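Local coordinates for protein 3-hydroxyacyl-CoA dehydrogenase type-2 (Mycobacterium avium, PDB 3PPI) that probably catalyses the NAD-dependent oxidation of 3-hydroxyacyl-CoA thioesters to their 3-oxo forms, as a short-chain dehydrogenase with a Rossmann fold, at residues A33-G38 and E44-R49; Y106-H111 and D250-A255. All blocks are in the same frame, centred on the assembly; numbering follows the deposited sequence.

Contact 1: residues A33-G38 and E44-R49; sequences AIVSGG and EATVRR. With MG (magnesium ion), chain F.
Glu-44, whose CA makes a CA-H...O contact of 3.2 Å with Gly-38 O, not a conventional hydrogen bond, carries a carboxylate that meets the guanidinium of Arg-48 one helical turn on. The guanidinium presents its edge, with Glu-44 OE2 only 4° out of its plane. The result is a side-on salt bridge within the helix, two hydrogen bonds to one oxygen: Arg-48 NE and Glu-44 OE2 are 3.1 Å apart, and NE meets the lone pair of OE2 turned away from OE1. NH2 arrives on the same anti side but 19° out of the carboxylate plane. Lys-66 bridges to Glu-44 OE1 and Glu-73 to Arg-48 NH1, so a row of alternating charges ties helix 41-52 to helix 64-74.

Facing the sheet, the helix is apolar. Val-47 CG2 presses on the branch point of Val-35, reaching Val-35 CB at 3.6 Å. With CG1 of Val-35 anti to its backbone N (chi1 180°), the other methyl, CG2, comes 4.0 Å from Thr-46 CG2. Branched residues suit both sides: they favour strand geometry in Val-35 and give Val-47 a methyl to send between strand and helix. Thr-46 offers its methyl here while its hydroxyl bonds Leu-42 O within the helix.

Strand 31-36 runs into a type II turn from Val-35 to Gly-38, where Gly-37 takes the positive phi that glycine accommodates readily. Gly-38, without a side chain, lies close against Val-47, its O 3.8 Å from Val-47 CG2. This start of a beta-alpha-beta unit is consistent with the glycine-rich dinucleotide loop of short-chain dehydrogenases. A magnesium ion lies 2.6 Å from Gly-37 O, long for this metal, with three waters bound; Gly-40 belongs to the same site. Apolar contacts thus hold helix against strand, while Gly-37 O faces the metal.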
ATOM      1  N   ALA A  33      14.118 -25.136  14.127  1.00 22.70           N
ATOM      2  CA  ALA A  33      14.014 -23.751  13.704  1.00 21.74           C
ATOM      3  C   ALA A  33      15.267 -22.988  14.128  1.00 22.32           C
ATOM      4  O   ALA A  33      15.926 -23.354  15.112  1.00 23.54           O
ATOM      5  CB  ALA A  33      12.798 -23.124  14.320  1.00 20.15           C
ATOM      6  N   ILE A  34      15.595 -21.945  13.375  1.00 22.29           N
ATOM      7  CA  ILE A  34      16.656 -20.993  13.742  1.00 22.49           C
ATOM      8  C   ILE A  34      16.008 -19.629  13.967  1.00 21.54           C
ATOM      9  O   ILE A  34      15.208 -19.173  13.141  1.00 21.37           O
ATOM     10  CB  ILE A  34      17.716 -20.848  12.616  1.00 22.89           C
ATOM     11  CG1 ILE A  34      18.552 -22.117  12.469  1.00 24.24           C
ATOM     12  CG2 ILE A  34      18.661 -19.659  12.888  1.00 22.77           C
ATOM     13  CD1 ILE A  34      19.240 -22.211  11.115  1.00 24.59           C
ATOM     14  N   VAL A  35      16.344 -18.971  15.067  1.00 21.13           N
ATOM     15  CA  VAL A  35      15.890 -17.603  15.286  1.00 20.12           C
ATOM     16  C   VAL A  35      17.090 -16.689  15.353  1.00 20.54           C
ATOM     17  O   VAL A  35      17.906 -16.810  16.281  1.00 21.09           O
ATOM     18  CB  VAL A  35      15.058 -17.473  16.581  1.00 20.43           C
ATOM     19  CG1 VAL A  35      14.598 -16.039  16.786  1.00 17.67           C
ATOM     20  CG2 VAL A  35      13.840 -18.422  16.540  1.00 18.81           C
ATOM     21  N   SER A  36      17.232 -15.804  14.362  1.00 20.33           N
ATOM     22  CA  SER A  36      18.287 -14.787  14.411  1.00 21.08           C
ATOM     23  C   SER A  36      17.871 -13.717  15.415  1.00 21.25           C
ATOM     24  O   SER A  36      16.694 -13.443  15.585  1.00 21.28           O
ATOM     25  CB  SER A  36      18.628 -14.212  13.016  1.00 20.68           C
ATOM     26  OG  SER A  36      17.696 -13.247  12.562  1.00 21.47           O
ATOM     27  N   GLY A  37      18.844 -13.139  16.114  1.00 22.40           N
ATOM     28  CA  GLY A  37      18.564 -12.292  17.274  1.00 22.24           C
ATOM     29  C   GLY A  37      17.896 -13.029  18.428  1.00 22.99           C
ATOM     30  O   GLY A  37      17.192 -12.417  19.241  1.00 23.54           O
ATOM     31  N   GLY A  38      18.137 -14.335  18.531  1.00 23.27           N
ATOM     32  CA  GLY A  38      17.407 -15.178  19.474  1.00 23.98           C
ATOM     33  C   GLY A  38      17.757 -14.987  20.941  1.00 25.00           C
ATOM     34  O   GLY A  38      17.030 -15.452  21.801  1.00 25.42           O
ATOM     35  N   GLU A  44      14.214 -13.648  21.533  1.00 21.96           N
ATOM     36  CA  GLU A  44      14.123 -14.509  22.711  1.00 22.64           C
ATOM     37  C   GLU A  44      12.694 -15.017  22.904  1.00 22.06           C
ATOM     38  O   GLU A  44      12.482 -16.211  23.147  1.00 23.03           O
ATOM     39  CB  GLU A  44      14.609 -13.781  23.974  1.00 23.42           C
ATOM     40  CG  GLU A  44      14.359 -14.538  25.274  1.00 24.45           C
ATOM     41  CD  GLU A  44      14.824 -13.772  26.515  1.00 27.53           C
ATOM     42  OE1 GLU A  44      15.465 -12.710  26.376  1.00 27.57           O
ATOM     43  OE2 GLU A  44      14.539 -14.240  27.638  1.00 29.76           O
ATOM     44  N   ALA A  45      11.715 -14.126  22.795  1.00 20.78           N
ATOM     45  CA  ALA A  45      10.322 -14.526  23.008  1.00 20.30           C
ATOM     46  C   ALA A  45       9.896 -15.564  21.951  1.00 19.62           C
ATOM     47  O   ALA A  45       9.143 -16.510  22.239  1.00 19.40           O
ATOM     48  CB  ALA A  45       9.403 -13.303  22.987  1.00 18.94           C
ATOM     49  N   THR A  46      10.410 -15.396  20.739  1.00 18.11           N
ATOM     50  CA  THR A  46      10.135 -16.325  19.651  1.00 18.14           C
ATOM     51  C   THR A  46      10.759 -17.679  19.970  1.00 19.14           C
ATOM     52  O   THR A  46      10.093 -18.697  19.872  1.00 19.46           O
ATOM     53  CB  THR A  46      10.661 -15.783  18.312  1.00 17.08           C
ATOM     54  OG1 THR A  46      10.082 -14.495  18.089  1.00 16.52           O
ATOM     55  CG2 THR A  46      10.318 -16.719  17.134  1.00 16.08           C
ATOM     56  N   VAL A  47      12.023 -17.679  20.390  1.00 19.98           N
ATOM     57  CA  VAL A  47      12.676 -18.921  20.799  1.00 20.99           C
ATOM     58  C   VAL A  47      11.857 -19.658  21.873  1.00 21.87           C
ATOM     59  O   VAL A  47      11.561 -20.854  21.728  1.00 22.48           O
ATOM     60  CB  VAL A  47      14.106 -18.679  21.297  1.00 21.25           C
ATOM     61  CG1 VAL A  47      14.682 -19.959  21.938  1.00 22.00           C
ATOM     62  CG2 VAL A  47      15.000 -18.190  20.138  1.00 21.16           C
ATOM     63  N   ARG A  48      11.493 -18.943  22.933  1.00 22.52           N
ATOM     64  CA  ARG A  48      10.741 -19.536  24.037  1.00 23.55           C
ATOM     65  C   ARG A  48       9.428 -20.149  23.531  1.00 23.12           C
ATOM     66  O   ARG A  48       9.067 -21.256  23.918  1.00 23.72           O
ATOM     67  CB  ARG A  48      10.460 -18.489  25.122  1.00 23.59           C
ATOM     68  CG  ARG A  48      11.699 -18.067  25.901  1.00 25.60           C
ATOM     69  CD  ARG A  48      11.348 -17.108  27.013  1.00 26.29           C
ATOM     70  NE  ARG A  48      12.531 -16.634  27.742  1.00 27.66           N
ATOM     71  CZ  ARG A  48      13.130 -17.298  28.729  1.00 29.03           C
ATOM     72  NH1 ARG A  48      12.684 -18.490  29.115  1.00 29.46           N
ATOM     73  NH2 ARG A  48      14.193 -16.772  29.325  1.00 29.78           N
ATOM     74  N   ARG A  49       8.724 -19.418  22.674  1.00 22.16           N
ATOM     75  CA  ARG A  49       7.448 -19.871  22.113  1.00 21.89           C
ATOM     76  C   ARG A  49       7.622 -21.102  21.231  1.00 21.99           C
ATOM     77  O   ARG A  49       6.899 -22.081  21.378  1.00 21.43           O
ATOM     78  CB  ARG A  49       6.804 -18.755  21.280  1.00 21.40           C
ATOM     79  CG  ARG A  49       5.525 -19.139  20.531  1.00 21.46           C
ATOM     80  CD  ARG A  49       4.428 -19.667  21.452  1.00 22.73           C
ATOM     81  NE  ARG A  49       3.241 -20.032  20.678  1.00 24.00           N
ATOM     82  CZ  ARG A  49       2.211 -19.234  20.405  1.00 23.13           C
ATOM     83  NH1 ARG A  49       2.159 -17.984  20.836  1.00 23.12           N
ATOM     84  NH2 ARG A  49       1.214 -19.703  19.674  1.00 24.11           N
TER
HETATM   85 MG    MG F 301      17.515  -9.963  19.953  1.00 58.64          MG
HETATM   86  O   HOH W   1      15.468  -9.941  18.636  1.00 21.34           O
HETATM   87  O   HOH W   2      19.790 -10.262  20.743  1.00 32.46           O
HETATM   88  O   HOH W   3      18.675  -8.942  18.292  1.00 33.07           O

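Contact 2: residues Y106-H111 and D250-A255; sequences YAVVAH and DEFADA
Phe-252 reaches from helix 249-261 to Val-108 of strand 103-109 and Ala-110 just beyond its C-terminal end, a helix-on-sheet contact within the Rossmann fold. The strand lies next to 31-36 in the parallel sheet, and the helix belongs to the last crossover, between strands 210-217 and 269-272.

Every interaction across the segments is apolar. The backbones stay well apart, with Val-108 CA and Ala-253 CA 9.5 Å from each other, and one long side chain spans the interval. Its CG stands anti to the backbone N (chi1 178°), which extends the phenyl group from the helix toward the sheet. A large aromatic residue suits such a separation of the backbones; the small Ala-110 and the compact, strand-favouring Val-108 suit the receiving side. Leu-42 and Thr-46 of helix 41-52 and Thr-172 of strand 167-172 also touch Phe-252, wedging the ring between two helices and the sheet. On the sheet's other face, helix 130-156 covers Ala-107 and Val-109.

The polar side chains of the helix point elsewhere. Asp-254 OD2 and Glu-251 O are both hydrogen-bonded to Asn-262 of the second subunit, and Phe-258 of that subunit packs on Ala-255, so the outer side of the helix serves the subunit interface.

At the apolar centre, Val-108 of the strand and Ala-110 just past it approach the ring obliquely and converge on one carbon: Phe-252 CE2 lies 4.4 Å from Val-108 CG1 and equally far from Ala-110 CB.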
ATOM      1  N   TYR A 106      12.115 -24.235   9.578  1.00 21.33           N
ATOM      2  CA  TYR A 106      11.634 -22.903   9.912  1.00 20.47           C
ATOM      3  C   TYR A 106      12.743 -21.959  10.347  1.00 20.50           C
ATOM      4  O   TYR A 106      13.695 -22.371  10.989  1.00 21.37           O
ATOM      5  CB  TYR A 106      10.640 -23.007  11.059  1.00 20.64           C
ATOM      6  CG  TYR A 106       9.496 -23.952  10.794  1.00 19.95           C
ATOM      7  CD1 TYR A 106       8.483 -23.595   9.928  1.00 19.55           C
ATOM      8  CD2 TYR A 106       9.443 -25.208  11.390  1.00 21.25           C
ATOM      9  CE1 TYR A 106       7.429 -24.441   9.668  1.00 21.54           C
ATOM     10  CE2 TYR A 106       8.392 -26.074  11.135  1.00 22.46           C
ATOM     11  CZ  TYR A 106       7.384 -25.677  10.268  1.00 22.38           C
ATOM     12  OH  TYR A 106       6.335 -26.492   9.982  1.00 24.30           O
ATOM     13  N   ALA A 107      12.601 -20.680  10.013  1.00 19.66           N
ATOM     14  CA  ALA A 107      13.479 -19.656  10.560  1.00 19.19           C
ATOM     15  C   ALA A 107      12.669 -18.393  10.813  1.00 18.54           C
ATOM     16  O   ALA A 107      11.735 -18.087  10.068  1.00 18.07           O
ATOM     17  CB  ALA A 107      14.640 -19.375   9.614  1.00 18.48           C
ATOM     18  N   VAL A 108      13.016 -17.685  11.888  1.00 18.33           N
ATOM     19  CA  VAL A 108      12.490 -16.359  12.144  1.00 17.38           C
ATOM     20  C   VAL A 108      13.696 -15.425  12.207  1.00 17.59           C
ATOM     21  O   VAL A 108      14.568 -15.599  13.048  1.00 19.00           O
ATOM     22  CB  VAL A 108      11.645 -16.316  13.460  1.00 17.50           C
ATOM     23  CG1 VAL A 108      11.101 -14.929  13.681  1.00 15.68           C
ATOM     24  CG2 VAL A 108      10.494 -17.379  13.416  1.00 17.26           C
ATOM     25  N   VAL A 109      13.757 -14.460  11.293  1.00 17.71           N
ATOM     26  CA  VAL A 109      14.899 -13.550  11.174  1.00 18.20           C
ATOM     27  C   VAL A 109      14.567 -12.303  11.984  1.00 18.58           C
ATOM     28  O   VAL A 109      13.879 -11.407  11.507  1.00 18.90           O
ATOM     29  CB  VAL A 109      15.178 -13.216   9.697  1.00 17.62           C
ATOM     30  CG1 VAL A 109      16.459 -12.402   9.553  1.00 19.12           C
ATOM     31  CG2 VAL A 109      15.260 -14.485   8.875  1.00 17.87           C
ATOM     32  N   ALA A 110      15.018 -12.261  13.228  1.00 19.71           N
ATOM     33  CA  ALA A 110      14.533 -11.265  14.176  1.00 20.44           C
ATOM     34  C   ALA A 110      15.638 -10.456  14.830  1.00 22.08           C
ATOM     35  O   ALA A 110      15.406  -9.855  15.868  1.00 23.22           O
ATOM     36  CB  ALA A 110      13.669 -11.947  15.258  1.00 19.87           C
ATOM     37  N   HIS A 111      16.834 -10.439  14.247  1.00 23.53           N
ATOM     38  CA  HIS A 111      17.899  -9.595  14.777  1.00 24.98           C
ATOM     39  C   HIS A 111      17.477  -8.122  14.709  1.00 26.76           C
ATOM     40  O   HIS A 111      16.975  -7.643  13.682  1.00 25.04           O
ATOM     41  CB  HIS A 111      19.262  -9.867  14.108  1.00 24.89           C
ATOM     42  CG  HIS A 111      19.276  -9.724  12.618  1.00 23.30           C
ATOM     43  ND1 HIS A 111      18.858 -10.727  11.771  1.00 22.36           N
ATOM     44  CD2 HIS A 111      19.703  -8.713  11.821  1.00 22.23           C
ATOM     45  CE1 HIS A 111      18.998 -10.330  10.517  1.00 21.50           C
ATOM     46  NE2 HIS A 111      19.494  -9.105  10.520  1.00 20.69           N
ATOM     47  N   ASP A 250       6.207 -11.240  23.577  1.00 19.12           N
ATOM     48  CA  ASP A 250       5.308 -12.405  23.455  1.00 19.50           C
ATOM     49  C   ASP A 250       4.259 -12.226  22.356  1.00 18.53           C
ATOM     50  O   ASP A 250       3.873 -13.209  21.706  1.00 18.56           O
ATOM     51  CB  ASP A 250       4.600 -12.732  24.766  1.00 20.61           C
ATOM     52  CG  ASP A 250       5.506 -13.448  25.761  1.00 23.50           C
ATOM     53  OD1 ASP A 250       6.583 -13.952  25.377  1.00 26.43           O
ATOM     54  OD2 ASP A 250       5.121 -13.530  26.927  1.00 28.88           O
ATOM     55  N   GLU A 251       3.783 -10.994  22.162  1.00 17.46           N
ATOM     56  CA  GLU A 251       2.839 -10.710  21.044  1.00 16.71           C
ATOM     57  C   GLU A 251       3.490 -10.913  19.691  1.00 15.64           C
ATOM     58  O   GLU A 251       2.862 -11.439  18.756  1.00 15.19           O
ATOM     59  CB  GLU A 251       2.210  -9.318  21.186  1.00 15.76           C
ATOM     60  CG  GLU A 251       1.164  -9.284  22.332  1.00 18.35           C
ATOM     61  CD  GLU A 251       0.881  -7.891  22.905  1.00 19.57           C
ATOM     62  OE1 GLU A 251       1.683  -6.946  22.723  1.00 17.41           O
ATOM     63  OE2 GLU A 251      -0.168  -7.753  23.559  1.00 19.60           O
ATOM     64  N   PHE A 252       4.751 -10.501  19.574  1.00 15.43           N
ATOM     65  CA  PHE A 252       5.522 -10.737  18.363  1.00 15.07           C
ATOM     66  C   PHE A 252       5.690 -12.242  18.127  1.00 15.07           C
ATOM     67  O   PHE A 252       5.505 -12.726  17.013  1.00 14.34           O
ATOM     68  CB  PHE A 252       6.901 -10.070  18.477  1.00 15.42           C
ATOM     69  CG  PHE A 252       7.781 -10.308  17.288  1.00 14.89           C
ATOM     70  CD1 PHE A 252       7.778  -9.442  16.223  1.00 15.66           C
ATOM     71  CD2 PHE A 252       8.603 -11.426  17.233  1.00 17.05           C
ATOM     72  CE1 PHE A 252       8.587  -9.673  15.115  1.00 14.73           C
ATOM     73  CE2 PHE A 252       9.399 -11.660  16.136  1.00 15.61           C
ATOM     74  CZ  PHE A 252       9.406 -10.773  15.083  1.00 14.95           C
ATOM     75  N   ALA A 253       6.095 -12.953  19.180  1.00 15.36           N
ATOM     76  CA  ALA A 253       6.301 -14.394  19.117  1.00 16.25           C
ATOM     77  C   ALA A 253       5.031 -15.110  18.682  1.00 16.39           C
ATOM     78  O   ALA A 253       5.091 -16.077  17.919  1.00 17.42           O
ATOM     79  CB  ALA A 253       6.774 -14.935  20.482  1.00 17.11           C
ATOM     80  N   ASP A 254       3.886 -14.622  19.152  1.00 16.24           N
ATOM     81  CA  ASP A 254       2.597 -15.228  18.813  1.00 15.92           C
ATOM     82  C   ASP A 254       2.276 -15.035  17.321  1.00 15.25           C
ATOM     83  O   ASP A 254       1.767 -15.941  16.678  1.00 15.56           O
ATOM     84  CB  ASP A 254       1.494 -14.623  19.688  1.00 15.71           C
ATOM     85  CG  ASP A 254       0.148 -15.270  19.469  1.00 16.53           C
ATOM     86  OD1 ASP A 254      -0.006 -16.459  19.822  1.00 18.03           O
ATOM     87  OD2 ASP A 254      -0.764 -14.583  18.979  1.00 17.94           O
ATOM     88  N   ALA A 255       2.570 -13.855  16.782  1.00 14.76           N
ATOM     89  CA  ALA A 255       2.420 -13.585  15.361  1.00 14.07           C
ATOM     90  C   ALA A 255       3.357 -14.453  14.530  1.00 14.74           C
ATOM     91  O   ALA A 255       2.952 -15.017  13.510  1.00 15.49           O
ATOM     92  CB  ALA A 255       2.669 -12.101  15.076  1.00 13.89           C
TER

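Overall arrangement
Both contacts are buried in the core and lay a helix over neighbouring strands of one sheet, 31-36 in contact 1 and 103-109 in contact 2. Contact 1 is local, made within a beta-alpha-beta unit, with a turn whose positive phi favours glycine; contact 2 joins parts distant in sequence through a sparser aromatic reach. They meet directly: Arg-49 NH1 and Asp-254 OD1 form a 2.8 Å salt bridge between the helices, and Ser-36 OG probably hydrogen-bonds His-111 ND1 at 2.9 Å, at the end of strand 31-36 and just past that of 103-109. Contact 1 supplies a metal ligand, whereas the helix of contact 2 turns its outer side to another subunit.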